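Local coordinates for 3-dehydroquinate dehydratase (Thermus thermophilus, PDB 2UYG), which catalyses the trans-dehydration of 3-dehydroquinate to 3-dehydroshikimate through an enolate intermediate, the third step of the shikimate pathway to chorismate, at the interface of chains A and B. Coordinates in Å, arbitrary orientation; residue numbers count along the deposited sequence, not the author numbering. Chains: chain A/B, 3-dehydroquinate dehydratase.

Contacts 1 and 2 are neighbouring parts of one subunit interface in the homododecamer, their C-alpha centres about 8 Å apart. They share A:Ala76, B:Tyr82 and B:Ala83, so helix 82-89 of chain B runs through both: its first turn lies in contact 1 and its later residues, B:Asp86 and B:Ala87, in contact 2. Contact 1 is mainly aromatic and contact 2 mainly polar. Because contact 2 joins A:Arg16, the predicted transition-state stabiliser, to B:Asp86, a predicted substrate-binding residue, assembly and active site are probably coupled here. The whole interface is not an exact two-fold: A:Tyr80 uses its side chain, B:Tyr80 its carbonyl.

Contact 1: the interface of chains A and B. Residues chain A 76, 80, 109; chain B 52, 80-83.
A:Tyr80 reaches across this aromatic subunit interface of the type II dehydroquinase dodecamer to the start of helix 82-89 in chain B. Its phenol suits the place because the hydroxyl can both donate and accept. OH donates to the carboxylate OE2 of B:Glu52, 2.5 Å away, on the syn side and 22° out of the carboxylate plane. The glutamate, extended beyond CG, comes from the opposite direction to meet the ring edge. The same OH accepts a fairly straight bond from the backbone N of B:Ala83 at 3.2 Å, so it ties up an amide of the helix's first turn. The carbonyl O of B:Tyr80 lies over the centre of the A:Tyr80 ring, 3.4 Å above its plane. A phenylalanine in place of A:Tyr80 would keep the ring over this carbonyl but would probably leave the B:Glu52 carboxylate and the B:Ala83 amide without their mate.

Stacking supplies the second anchor. The rings of A:Phe109 and B:Tyr82 lie nearly parallel, 12° apart, with centroids separated by 3.8 Å. Each covers the other's face, while the side chains run in opposite directions. B:Tyr82 has CG anti to its carbonyl carbon (chi1 -70°), which sends the ring out from the helix start towards A:Phe109. Nearer the backbone, CB of B:Tyr82 packs against CE2 of A:Tyr80 at 3.8 Å. The small methyl of A:Ala76 fits close against the helix backbone, its CB 3.7 Å from CA of B:Ala83.

Contact 2: the interface of chains A and B. Residues chain A 9, 16, 76; chain B 56, 82-83, 86-87.
Helix 82-89 of chain B, which carries the predicted substrate-binding residue B:Asp86, is met here by loop residues of chain A, among them A:Arg16, the predicted transition-state stabiliser. A:Asn9 grips the helix backbone: its amide ND2 donates to the carbonyl O of B:Ala83 at 2.9 Å, with 161° at the hydrogen. The donor lies in the carbonyl plane on a lone pair, and the acceptor is close to the asparagine's own amide plane. CG of A:Asn9 stands anti to its carbonyl carbon, directing the amide across the helix, where CG lies 3.8 Å from CA of B:Ala87. The small B:Ala87 lets the amide lie close against the helix. The amide stands nearly perpendicular to the B:Asp86 carboxylate.

A:Arg16 adds charge. Its NH2 makes a rather long salt bridge of 3.6 Å with OD2 of B:Asp86, the two planes 63° apart rather than paired flat. A bend at chi3 (-48°) turns the guanidinium along the helix, and CB of A:Asn9 lies over one of its faces. NE and NH2 both bond one water, each at 2.9 Å, and this water also meets the backbone O of B:Asp86 at 2.9 Å. The arginine's several N-H groups thus let it face both the carboxylate and the water. In the fold, this site joins chain A loops on either side of 3-10 helix 10-12 to the flank of helix 82-89 of chain B.

Contact 1: the interface of chains A and B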
ATOM      1  N   ALA A  76      -3.513 -24.600  -5.200  1.00 21.49           N
ATOM      2  CA  ALA A  76      -2.853 -23.329  -4.884  1.00 22.21           C
ATOM      3  C   ALA A  76      -2.442 -22.406  -6.118  1.00 22.14           C
ATOM      4  O   ALA A  76      -2.171 -21.178  -5.913  1.00 19.76           O
ATOM      5  CB  ALA A  76      -1.697 -23.562  -4.072  1.00 22.61           C
ATOM      6  N   TYR A  80      -1.581 -17.737  -8.150  1.00 21.36           N
ATOM      7  CA  TYR A  80      -0.389 -17.110  -8.787  1.00 21.08           C
ATOM      8  C   TYR A  80      -0.068 -17.477 -10.262  1.00 21.72           C
ATOM      9  O   TYR A  80       0.739 -16.764 -10.918  1.00 23.04           O
ATOM     10  CB  TYR A  80       0.820 -17.236  -7.900  1.00 19.38           C
ATOM     11  CG  TYR A  80       1.250 -18.645  -7.686  1.00 20.42           C
ATOM     12  CD1 TYR A  80       2.332 -19.161  -8.367  1.00 20.07           C
ATOM     13  CD2 TYR A  80       0.517 -19.521  -6.819  1.00 19.34           C
ATOM     14  CE1 TYR A  80       2.774 -20.521  -8.136  1.00 24.45           C
ATOM     15  CE2 TYR A  80       0.920 -20.845  -6.601  1.00 22.13           C
ATOM     16  CZ  TYR A  80       2.057 -21.344  -7.238  1.00 24.81           C
ATOM     17  OH  TYR A  80       2.467 -22.629  -7.005  1.00 29.55           O
ATOM     18  N   PHE A 109      -4.022 -14.689   1.334  1.00 30.79           N
ATOM     19  CA  PHE A 109      -3.572 -14.878  -0.061  1.00 30.55           C
ATOM     20  C   PHE A 109      -4.520 -15.799  -0.893  1.00 28.76           C
ATOM     21  O   PHE A 109      -4.554 -15.677  -2.043  1.00 27.74           O
ATOM     22  CB  PHE A 109      -2.134 -15.410  -0.132  1.00 28.80           C
ATOM     23  CG  PHE A 109      -2.003 -16.837   0.281  1.00 29.48           C
ATOM     24  CD1 PHE A 109      -2.207 -17.860  -0.626  1.00 28.68           C
ATOM     25  CD2 PHE A 109      -1.636 -17.168   1.570  1.00 31.61           C
ATOM     26  CE1 PHE A 109      -2.053 -19.183  -0.245  1.00 27.30           C
ATOM     27  CE2 PHE A 109      -1.501 -18.447   1.943  1.00 24.60           C
ATOM     28  CZ  PHE A 109      -1.688 -19.460   1.026  1.00 27.08           C
TER
ATOM     29  N   GLU B  52       8.832 -27.271 -10.159  1.00 19.58           N
ATOM     30  CA  GLU B  52       7.995 -27.123  -8.988  1.00 21.90           C
ATOM     31  C   GLU B  52       7.215 -28.448  -8.699  1.00 22.00           C
ATOM     32  O   GLU B  52       7.142 -28.896  -7.544  1.00 17.89           O
ATOM     33  CB  GLU B  52       7.006 -25.978  -9.236  1.00 24.38           C
ATOM     34  CG  GLU B  52       5.962 -25.706  -8.106  1.00 26.68           C
ATOM     35  CD  GLU B  52       4.908 -24.630  -8.481  1.00 26.67           C
ATOM     36  OE1 GLU B  52       4.388 -24.681  -9.620  1.00 28.58           O
ATOM     37  OE2 GLU B  52       4.526 -23.783  -7.660  1.00 23.41           O
ATOM     38  N   TYR B  80       7.259 -17.678  -4.000  1.00 21.27           N
ATOM     39  CA  TYR B  80       6.009 -17.672  -4.739  1.00 20.60           C
ATOM     40  C   TYR B  80       5.198 -18.984  -4.857  1.00 22.03           C
ATOM     41  O   TYR B  80       4.002 -18.904  -5.254  1.00 23.06           O
ATOM     42  CB  TYR B  80       6.189 -17.026  -6.117  1.00 20.93           C
ATOM     43  CG  TYR B  80       7.024 -17.772  -7.129  1.00 20.36           C
ATOM     44  CD1 TYR B  80       6.437 -18.502  -8.184  1.00 21.93           C
ATOM     45  CD2 TYR B  80       8.366 -17.798  -7.035  1.00 24.85           C
ATOM     46  CE1 TYR B  80       7.246 -19.177  -9.127  1.00 25.05           C
ATOM     47  CE2 TYR B  80       9.157 -18.460  -7.967  1.00 23.23           C
ATOM     48  CZ  TYR B  80       8.610 -19.131  -8.990  1.00 25.16           C
ATOM     49  OH  TYR B  80       9.455 -19.729  -9.870  1.00 24.70           O
ATOM     50  N   SER B  81       5.774 -20.146  -4.535  1.00 22.07           N
ATOM     51  CA  SER B  81       5.072 -21.440  -4.776  1.00 22.10           C
ATOM     52  C   SER B  81       4.150 -21.715  -3.620  1.00 23.86           C
ATOM     53  O   SER B  81       4.550 -22.369  -2.645  1.00 25.57           O
ATOM     54  CB  SER B  81       6.035 -22.629  -4.924  1.00 22.61           C
ATOM     55  OG  SER B  81       5.390 -23.765  -5.515  1.00 21.58           O
ATOM     56  N   TYR B  82       2.952 -21.149  -3.647  1.00 22.63           N
ATOM     57  CA  TYR B  82       1.934 -21.563  -2.714  1.00 23.54           C
ATOM     58  C   TYR B  82       1.552 -23.059  -2.867  1.00 21.29           C
ATOM     59  O   TYR B  82       1.098 -23.703  -1.916  1.00 20.60           O
ATOM     60  CB  TYR B  82       0.703 -20.649  -2.764  1.00 23.61           C
ATOM     61  CG  TYR B  82       0.952 -19.264  -2.200  1.00 25.16           C
ATOM     62  CD1 TYR B  82       0.957 -18.145  -3.044  1.00 28.90           C
ATOM     63  CD2 TYR B  82       1.113 -19.063  -0.849  1.00 24.55           C
ATOM     64  CE1 TYR B  82       1.185 -16.850  -2.562  1.00 29.06           C
ATOM     65  CE2 TYR B  82       1.302 -17.783  -0.341  1.00 27.99           C
ATOM     66  CZ  TYR B  82       1.363 -16.673  -1.234  1.00 30.36           C
ATOM     67  OH  TYR B  82       1.629 -15.404  -0.802  1.00 33.63           O
ATOM     68  N   ALA B  83       1.806 -23.658  -4.008  1.00 21.64           N
ATOM     69  CA  ALA B  83       1.654 -25.126  -4.166  1.00 20.50           C
ATOM     70  C   ALA B  83       2.625 -25.962  -3.315  1.00 22.14           C
ATOM     71  O   ALA B  83       2.240 -27.057  -2.785  1.00 20.89           O
ATOM     72  CB  ALA B  83       1.804 -25.493  -5.513  1.00 21.08           C
TER

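Contact 2: the interface of chains A and B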
ATOM      1  N   ASN A   9      -1.485 -31.020  -5.163  1.00 22.54           N
ATOM      2  CA  ASN A   9      -1.899 -31.520  -3.861  1.00 23.00           C
ATOM      3  C   ASN A   9      -3.315 -32.155  -3.732  1.00 22.58           C
ATOM      4  O   ASN A   9      -3.688 -32.729  -2.689  1.00 21.89           O
ATOM      5  CB  ASN A   9      -1.711 -30.433  -2.808  1.00 21.27           C
ATOM      6  CG  ASN A   9      -0.328 -29.898  -2.822  1.00 25.33           C
ATOM      7  OD1 ASN A   9       0.681 -30.641  -2.545  1.00 21.43           O
ATOM      8  ND2 ASN A   9      -0.216 -28.604  -3.175  1.00 22.59           N
ATOM      9  N   ARG A  16      -4.796 -34.839   4.048  1.00 48.59           N
ATOM     10  CA  ARG A  16      -4.512 -33.393   4.355  1.00 50.11           C
ATOM     11  C   ARG A  16      -5.677 -32.816   5.115  1.00 51.47           C
ATOM     12  O   ARG A  16      -6.740 -32.789   4.553  1.00 50.31           O
ATOM     13  CB  ARG A  16      -4.175 -32.567   3.066  1.00 50.43           C
ATOM     14  CG  ARG A  16      -5.150 -32.674   1.927  1.00 47.04           C
ATOM     15  CD  ARG A  16      -4.796 -31.862   0.622  1.00 47.46           C
ATOM     16  NE  ARG A  16      -4.390 -30.441   0.714  1.00 39.93           N
ATOM     17  CZ  ARG A  16      -4.637 -29.507  -0.207  1.00 40.36           C
ATOM     18  NH1 ARG A  16      -5.307 -29.787  -1.315  1.00 43.96           N
ATOM     19  NH2 ARG A  16      -4.187 -28.257  -0.061  1.00 39.66           N
ATOM     20  N   ALA A  76      -3.513 -24.600  -5.200  1.00 21.49           N
ATOM     21  CA  ALA A  76      -2.853 -23.329  -4.884  1.00 22.21           C
ATOM     22  C   ALA A  76      -2.442 -22.406  -6.118  1.00 22.14           C
ATOM     23  O   ALA A  76      -2.171 -21.178  -5.913  1.00 19.76           O
ATOM     24  CB  ALA A  76      -1.697 -23.562  -4.072  1.00 22.61           C
TER
ATOM     25  N   ILE B  56       7.244 -30.781  -5.421  1.00 20.26           N
ATOM     26  CA  ILE B  56       5.953 -31.030  -4.731  1.00 22.77           C
ATOM     27  C   ILE B  56       5.735 -32.527  -4.540  1.00 23.46           C
ATOM     28  O   ILE B  56       5.382 -32.958  -3.476  1.00 21.82           O
ATOM     29  CB  ILE B  56       4.774 -30.481  -5.523  1.00 22.90           C
ATOM     30  CG1 ILE B  56       4.815 -28.963  -5.473  1.00 22.60           C
ATOM     31  CG2 ILE B  56       3.485 -31.147  -4.992  1.00 22.93           C
ATOM     32  CD1 ILE B  56       3.796 -28.312  -6.199  1.00 22.83           C
ATOM     33  N   TYR B  82       2.952 -21.149  -3.647  1.00 22.63           N
ATOM     34  CA  TYR B  82       1.934 -21.563  -2.714  1.00 23.54           C
ATOM     35  C   TYR B  82       1.552 -23.059  -2.867  1.00 21.29           C
ATOM     36  O   TYR B  82       1.098 -23.703  -1.916  1.00 20.60           O
ATOM     37  CB  TYR B  82       0.703 -20.649  -2.764  1.00 23.61           C
ATOM     38  CG  TYR B  82       0.952 -19.264  -2.200  1.00 25.16           C
ATOM     39  CD1 TYR B  82       0.957 -18.145  -3.044  1.00 28.90           C
ATOM     40  CD2 TYR B  82       1.113 -19.063  -0.849  1.00 24.55           C
ATOM     41  CE1 TYR B  82       1.185 -16.850  -2.562  1.00 29.06           C
ATOM     42  CE2 TYR B  82       1.302 -17.783  -0.341  1.00 27.99           C
ATOM     43  CZ  TYR B  82       1.363 -16.673  -1.234  1.00 30.36           C
ATOM     44  OH  TYR B  82       1.629 -15.404  -0.802  1.00 33.63           O
ATOM     45  N   ALA B  83       1.806 -23.658  -4.008  1.00 21.64           N
ATOM     46  CA  ALA B  83       1.654 -25.126  -4.166  1.00 20.50           C
ATOM     47  C   ALA B  83       2.625 -25.962  -3.315  1.00 22.14           C
ATOM     48  O   ALA B  83       2.240 -27.057  -2.785  1.00 20.89           O
ATOM     49  CB  ALA B  83       1.804 -25.493  -5.513  1.00 21.08           C
ATOM     50  N   ASP B  86       1.403 -25.717   0.359  1.00 20.72           N
ATOM     51  CA  ASP B  86       0.379 -26.716   0.513  1.00 23.40           C
ATOM     52  C   ASP B  86       0.881 -28.164   0.557  1.00 24.88           C
ATOM     53  O   ASP B  86       0.425 -28.992   1.395  1.00 26.14           O
ATOM     54  CB  ASP B  86      -0.689 -26.462  -0.564  1.00 23.85           C
ATOM     55  CG  ASP B  86      -1.726 -25.468  -0.080  1.00 24.62           C
ATOM     56  OD1 ASP B  86      -1.543 -25.029   1.063  1.00 35.69           O
ATOM     57  OD2 ASP B  86      -2.737 -25.065  -0.673  1.00 33.96           O
ATOM     58  N   ALA B  87       1.908 -28.469  -0.255  1.00 26.01           N
ATOM     59  CA  ALA B  87       2.488 -29.811  -0.250  1.00 25.82           C
ATOM     60  C   ALA B  87       3.125 -30.095   1.132  1.00 26.38           C
ATOM     61  O   ALA B  87       2.928 -31.182   1.736  1.00 25.04           O
ATOM     62  CB  ALA B  87       3.501 -29.911  -1.304  1.00 26.06           C
TER
HETATM   63  O   HOH W   1      -2.335 -28.934   2.105  1.00 23.49           O